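Local coordinates for protein probable dipeptidase (PDB 3B40) that probably hydrolyses dipeptides as a metal-dependent dipeptidase of the M19 (membrane dipeptidase) family, at residues 50-55 / 129-134; 114-119 / 123-128. The protein carries 11 engineered substitutions. All coordinates share one frame; numbering follows the deposited sequence.

Contact 1 (50-55 / 129-134); sequences LDLVKA and GKFAIV
Phe131 on strand 131-138 of the parallel beta sheet packs against Leu50, Leu52 and Ala55 at the start of helix 52-58, in a family that belongs to the TIM-barrel clan. The contact is apolar and buried, and the phenylalanine carries its whole strand side. CG lies anti to the backbone N (chi1 -176°), which sends the ring off the strand toward the helix start. Leu50 comes from the residues leading into the helix, and its CD1 reaches the far end of the ring, 3.8 Å from Phe131 CZ. Ala55, one turn into the helix, sets its CB 4.0 Å from Phe131 CE1. Leu52 meets the root of the side chain: its CD2 lies 4.1 Å from Phe131 CB. All three approach the ring obliquely. Leu65 and Val113, from the strands flanking 131-138, touch Leu50 and Leu52 respectively, so both leucines also pack against the sheet.

The helix start is fixed by polar bonds turned away from the phenylalanine. Asp51 is the N-cap. Its OD2 receives Lys54 NZ at 2.6 Å on the syn lone pair of that oxygen, a salt bridge. Lys54 NZ has a further salt bridge to Asp45 and a hydrogen bond to Gly46 O. The capping bond from Lys54 N to Asp51 OD1 is 2.7 Å long and nearly straight (167°).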
loop_
_atom_site.group_PDB
_atom_site.type_symbol
_atom_site.label_atom_id
_atom_site.label_comp_id
_atom_site.label_asym_id
_atom_site.label_seq_id
_atom_site.Cartn_x
_atom_site.Cartn_y
_atom_site.Cartn_z
ATOM N N LEU A 50 11.367 7.380 -4.574
ATOM C CA LEU A 50 11.844 7.777 -3.262
ATOM C C LEU A 50 13.389 7.776 -3.177
ATOM O O LEU A 50 14.053 6.773 -3.487
ATOM C CB LEU A 50 11.273 6.863 -2.163
ATOM C CG LEU A 50 11.923 6.925 -0.756
ATOM C CD1 LEU A 50 11.658 8.258 0.054
ATOM C CD2 LEU A 50 11.619 5.694 0.108
ATOM N N ASP A 51 13.926 8.874 -2.666
ATOM C CA ASP A 51 15.335 8.939 -2.208
ATOM C C ASP A 51 15.464 10.086 -1.219
ATOM O O ASP A 51 14.500 10.804 -1.009
ATOM C CB ASP A 51 16.311 9.088 -3.383
ATOM C CG ASP A 51 15.892 10.178 -4.352
ATOM O OD1 ASP A 51 15.929 11.384 -3.963
ATOM O OD2 ASP A 51 15.562 9.829 -5.519
ATOM N N LEU A 52 16.639 10.263 -0.606
ATOM C CA LEU A 52 16.766 11.300 0.417
ATOM C C LEU A 52 16.691 12.725 -0.151
ATOM O O LEU A 52 16.233 13.640 0.512
ATOM C CB LEU A 52 18.003 11.083 1.295
ATOM C CG LEU A 52 18.085 9.785 2.123
ATOM C CD1 LEU A 52 19.467 9.673 2.780
ATOM C CD2 LEU A 52 16.995 9.668 3.170
ATOM N N VAL A 53 17.134 12.888 -1.391
ATOM C CA VAL A 53 17.043 14.162 -2.112
ATOM C C VAL A 53 15.597 14.581 -2.400
ATOM O O VAL A 53 15.184 15.713 -2.077
ATOM C CB VAL A 53 17.861 14.118 -3.437
ATOM C CG1 VAL A 53 17.716 15.453 -4.217
ATOM C CG2 VAL A 53 19.349 13.834 -3.141
ATOM N N LYS A 54 14.813 13.669 -2.992
ATOM C CA LYS A 54 13.408 13.981 -3.309
ATOM C C LYS A 54 12.648 14.274 -2.010
ATOM O O LYS A 54 11.879 15.217 -1.955
ATOM C CB LYS A 54 12.734 12.857 -4.105
ATOM C CG LYS A 54 13.279 12.648 -5.525
ATOM C CD LYS A 54 12.588 11.465 -6.201
ATOM C CE LYS A 54 13.034 11.271 -7.622
ATOM N NZ LYS A 54 14.442 10.779 -7.614
ATOM N N ALA A 55 12.918 13.501 -0.953
ATOM C CA ALA A 55 12.187 13.637 0.313
ATOM C C ALA A 55 12.491 14.927 1.031
ATOM O O ALA A 55 11.587 15.526 1.614
ATOM C CB ALA A 55 12.435 12.428 1.244
ATOM N N GLY A 129 15.553 16.091 12.109
ATOM C CA GLY A 129 15.759 16.223 10.669
ATOM C C GLY A 129 16.183 14.937 9.968
ATOM O O GLY A 129 16.831 14.969 8.905
ATOM N N LYS A 130 15.840 13.802 10.560
ATOM C CA LYS A 130 16.140 12.513 9.943
ATOM C C LYS A 130 14.855 11.944 9.326
ATOM O O LYS A 130 13.809 11.972 9.957
ATOM C CB LYS A 130 16.671 11.516 10.984
ATOM C CG LYS A 130 17.975 11.893 11.690
ATOM C CD LYS A 130 18.242 10.889 12.794
ATOM C CE LYS A 130 19.627 11.020 13.397
ATOM N NZ LYS A 130 19.686 12.156 14.300
ATOM N N PHE A 131 14.942 11.443 8.101
ATOM C CA PHE A 131 13.823 10.749 7.475
ATOM C C PHE A 131 13.466 9.545 8.344
ATOM O O PHE A 131 14.322 8.722 8.675
ATOM C CB PHE A 131 14.206 10.279 6.079
ATOM C CG PHE A 131 13.081 9.624 5.314
ATOM C CD1 PHE A 131 12.097 10.396 4.694
ATOM C CD2 PHE A 131 13.024 8.233 5.182
ATOM C CE1 PHE A 131 11.075 9.789 3.949
ATOM C CE2 PHE A 131 11.993 7.619 4.444
ATOM C CZ PHE A 131 11.020 8.404 3.846
ATOM N N ALA A 132 12.191 9.450 8.697
ATOM C CA ALA A 132 11.723 8.402 9.612
ATOM C C ALA A 132 11.085 7.227 8.871
ATOM O O ALA A 132 9.982 7.322 8.299
ATOM C CB ALA A 132 10.776 8.976 10.639
ATOM N N ILE A 133 11.809 6.123 8.852
ATOM C CA ILE A 133 11.286 4.879 8.285
ATOM C C ILE A 133 10.409 4.181 9.302
ATOM O O ILE A 133 10.819 3.988 10.455
ATOM C CB ILE A 133 12.429 3.933 7.887
ATOM C CG1 ILE A 133 13.189 4.496 6.681
ATOM C CG2 ILE A 133 11.903 2.492 7.611
ATOM C CD1 ILE A 133 14.503 3.764 6.400
ATOM N N VAL A 134 9.203 3.805 8.882
ATOM C CA VAL A 134 8.383 2.899 9.659
ATOM C C VAL A 134 8.491 1.547 8.943
ATOM O O VAL A 134 8.180 1.443 7.753
ATOM C CB VAL A 134 6.913 3.379 9.758
ATOM C CG1 VAL A 134 6.028 2.274 10.368
ATOM C CG2 VAL A 134 6.837 4.672 10.581
#

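Contact 2 (114-119 / 123-128)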
loop_
_atom_site.group_PDB
_atom_site.type_symbol
_atom_site.label_atom_id
_atom_site.label_comp_id
_atom_site.label_asym_id
_atom_site.label_seq_id
_atom_site.Cartn_x
_atom_site.Cartn_y
_atom_site.Cartn_z
ATOM N N GLY A 114 16.515 7.470 10.201
ATOM C CA GLY A 114 16.349 6.494 11.281
ATOM C C GLY A 114 15.115 5.599 11.098
ATOM O O GLY A 114 14.239 5.890 10.296
ATOM N N ILE A 115 15.019 4.545 11.901
ATOM C CA ILE A 115 13.797 3.739 11.948
ATOM C C ILE A 115 13.022 4.093 13.217
ATOM O O ILE A 115 13.591 4.119 14.306
ATOM C CB ILE A 115 14.100 2.219 11.859
ATOM C CG1 ILE A 115 14.803 1.903 10.536
ATOM C CG2 ILE A 115 12.800 1.386 11.934
ATOM C CD1 ILE A 115 15.417 0.466 10.464
ATOM N N ALA A 116 11.740 4.409 13.056
ATOM C CA ALA A 116 10.826 4.685 14.166
ATOM C C ALA A 116 10.154 3.409 14.692
ATOM O O ALA A 116 9.509 2.676 13.930
ATOM C CB ALA A 116 9.771 5.661 13.704
ATOM N N TYR A 117 10.319 3.153 15.986
ATOM C CA TYR A 117 9.709 2.002 16.644
ATOM C C TYR A 117 8.425 2.362 17.382
ATOM O O TYR A 117 7.777 1.474 17.945
ATOM C CB TYR A 117 10.719 1.272 17.557
ATOM C CG TYR A 117 11.963 0.897 16.800
ATOM C CD1 TYR A 117 11.947 -0.163 15.901
ATOM C CD2 TYR A 117 13.143 1.630 16.936
ATOM C CE1 TYR A 117 13.075 -0.500 15.163
ATOM C CE2 TYR A 117 14.292 1.288 16.200
ATOM C CZ TYR A 117 14.238 0.226 15.327
ATOM O OH TYR A 117 15.337 -0.147 14.588
ATOM N N SER A 118 8.040 3.643 17.321
ATOM C CA SER A 118 6.810 4.145 17.939
ATOM C C SER A 118 6.463 5.531 17.362
ATOM O O SER A 118 7.304 6.174 16.729
ATOM C CB SER A 118 7.009 4.276 19.453
ATOM O OG SER A 118 8.024 5.228 19.719
ATOM N N PRO A 119 5.224 5.998 17.574
ATOM C CA PRO A 119 4.924 7.363 17.112
ATOM C C PRO A 119 5.837 8.410 17.778
ATOM O O PRO A 119 6.212 9.394 17.128
ATOM C CB PRO A 119 3.444 7.539 17.454
ATOM C CG PRO A 119 3.093 6.423 18.375
ATOM C CD PRO A 119 4.059 5.338 18.196
ATOM N N ARG A 123 8.206 11.226 15.794
ATOM C CA ARG A 123 8.206 12.675 16.072
ATOM C C ARG A 123 9.610 13.195 16.400
ATOM O O ARG A 123 10.021 14.242 15.904
ATOM C CB ARG A 123 7.214 13.043 17.185
ATOM C CG ARG A 123 5.750 12.900 16.764
ATOM C CD ARG A 123 4.776 13.524 17.747
ATOM N NE ARG A 123 3.753 12.545 18.081
ATOM C CZ ARG A 123 2.547 12.447 17.518
ATOM N NH1 ARG A 123 2.138 13.325 16.592
ATOM N NH2 ARG A 123 1.732 11.470 17.923
ATOM N N ARG A 124 10.335 12.442 17.223
ATOM C CA ARG A 124 11.740 12.717 17.535
ATOM C C ARG A 124 12.638 12.761 16.303
ATOM O O ARG A 124 13.361 13.750 16.089
ATOM C CB ARG A 124 12.268 11.683 18.535
ATOM C CG ARG A 124 13.696 11.928 18.980
ATOM C CD ARG A 124 14.153 10.843 19.939
ATOM N NE ARG A 124 13.927 9.482 19.427
ATOM C CZ ARG A 124 14.727 8.860 18.557
ATOM N NH1 ARG A 124 15.815 9.460 18.088
ATOM N NH2 ARG A 124 14.447 7.628 18.159
ATOM N N LEU A 125 12.619 11.694 15.497
ATOM C CA LEU A 125 13.445 11.631 14.279
ATOM C C LEU A 125 13.132 12.804 13.375
ATOM O O LEU A 125 14.040 13.437 12.824
ATOM C CB LEU A 125 13.256 10.304 13.514
ATOM C CG LEU A 125 13.794 8.993 14.107
ATOM C CD1 LEU A 125 13.133 7.761 13.418
ATOM C CD2 LEU A 125 15.310 8.940 14.009
ATOM N N ALA A 126 11.848 13.103 13.233
ATOM C CA ALA A 126 11.410 14.253 12.446
ATOM C C ALA A 126 12.018 15.581 12.925
ATOM O O ALA A 126 12.420 16.402 12.103
ATOM C CB ALA A 126 9.903 14.347 12.454
ATOM N N MET A 127 12.052 15.787 14.243
ATOM C CA MET A 127 12.627 17.001 14.861
ATOM C C MET A 127 14.136 17.091 14.619
ATOM O O MET A 127 14.681 18.178 14.371
ATOM C CB MET A 127 12.334 17.007 16.377
ATOM C CG MET A 127 13.129 18.030 17.204
ATOM S SD MET A 127 12.699 17.972 18.961
ATOM C CE MET A 127 10.968 18.368 18.880
ATOM N N GLU A 128 14.802 15.950 14.712
ATOM C CA GLU A 128 16.235 15.822 14.437
ATOM C C GLU A 128 16.574 16.005 12.957
ATOM O O GLU A 128 17.758 16.033 12.584
ATOM C CB GLU A 128 16.715 14.437 14.884
ATOM C CG GLU A 128 16.718 14.202 16.377
ATOM C CD GLU A 128 17.102 12.768 16.756
ATOM O OE1 GLU A 128 17.666 12.037 15.909
ATOM O OE2 GLU A 128 16.856 12.353 17.910
#
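Residues 114-119 leave strand 113-115 and turn into helix 119-127, which brings 123-128 back alongside residues 114-116. The backbones are closest at Pro119 and Arg123, whose CA atoms are 6.3 Å apart, and Gly114 lies across from Leu125. One hydrogen bond joins the segments: Arg123 N gives to Pro119 O at 3.0 Å, an ordinary first-turn helix bond. Ser118 is the N-cap, and its OG accepts from Asp121 N.

Leu125 is the main side chain. With CG anti to its carbonyl carbon (chi1 -70°), Leu125 points both methyls at the backbone of 114-116. CD1 sits 3.6 Å from Ala116 N and also packs on Ala116 CB at 4.0 Å. CD2 rests on Gly114, 3.8 Å from its CA. The lack of a side chain at Gly114 makes room for this methyl. At the other end, Arg123 runs back past Pro119, with its CG 3.6 Å from Pro119 O. Trp404 of helix 389-409 touches Pro119, and Leu401 of that helix touches Arg123. On the exposed part of the helix, Arg124 NH1 forms a salt bridge to Glu128 OE2 at 3.1 Å. The oxygen lies near the guanidinium plane, but the nitrogen stands above the carboxylate plane. The whole is the first half of a beta-alpha-beta unit, with the helix packed on the strand it follows.

How the contacts relate
The two contacts meet on strand 131-138. Contact 1 uses Phe131 on that strand; contact 2 lies on the neighbouring strand 113-115 and the helix joining the two. Backbone bonds probably tie them, from Ile133 N to Gly114 O and from Ala116 N to Ile133 O. Helix 52-58 and helix 119-127 cover different residues of the strand: Phe131 packs on the first, while Ala132 touches Leu125 of the second. Both contacts are largely buried, but contact 2 has an exposed margin at Arg123. Contact 1 joins distant parts of the chain through apolar side chains alone. Contact 2 is local and adds a helix backbone bond.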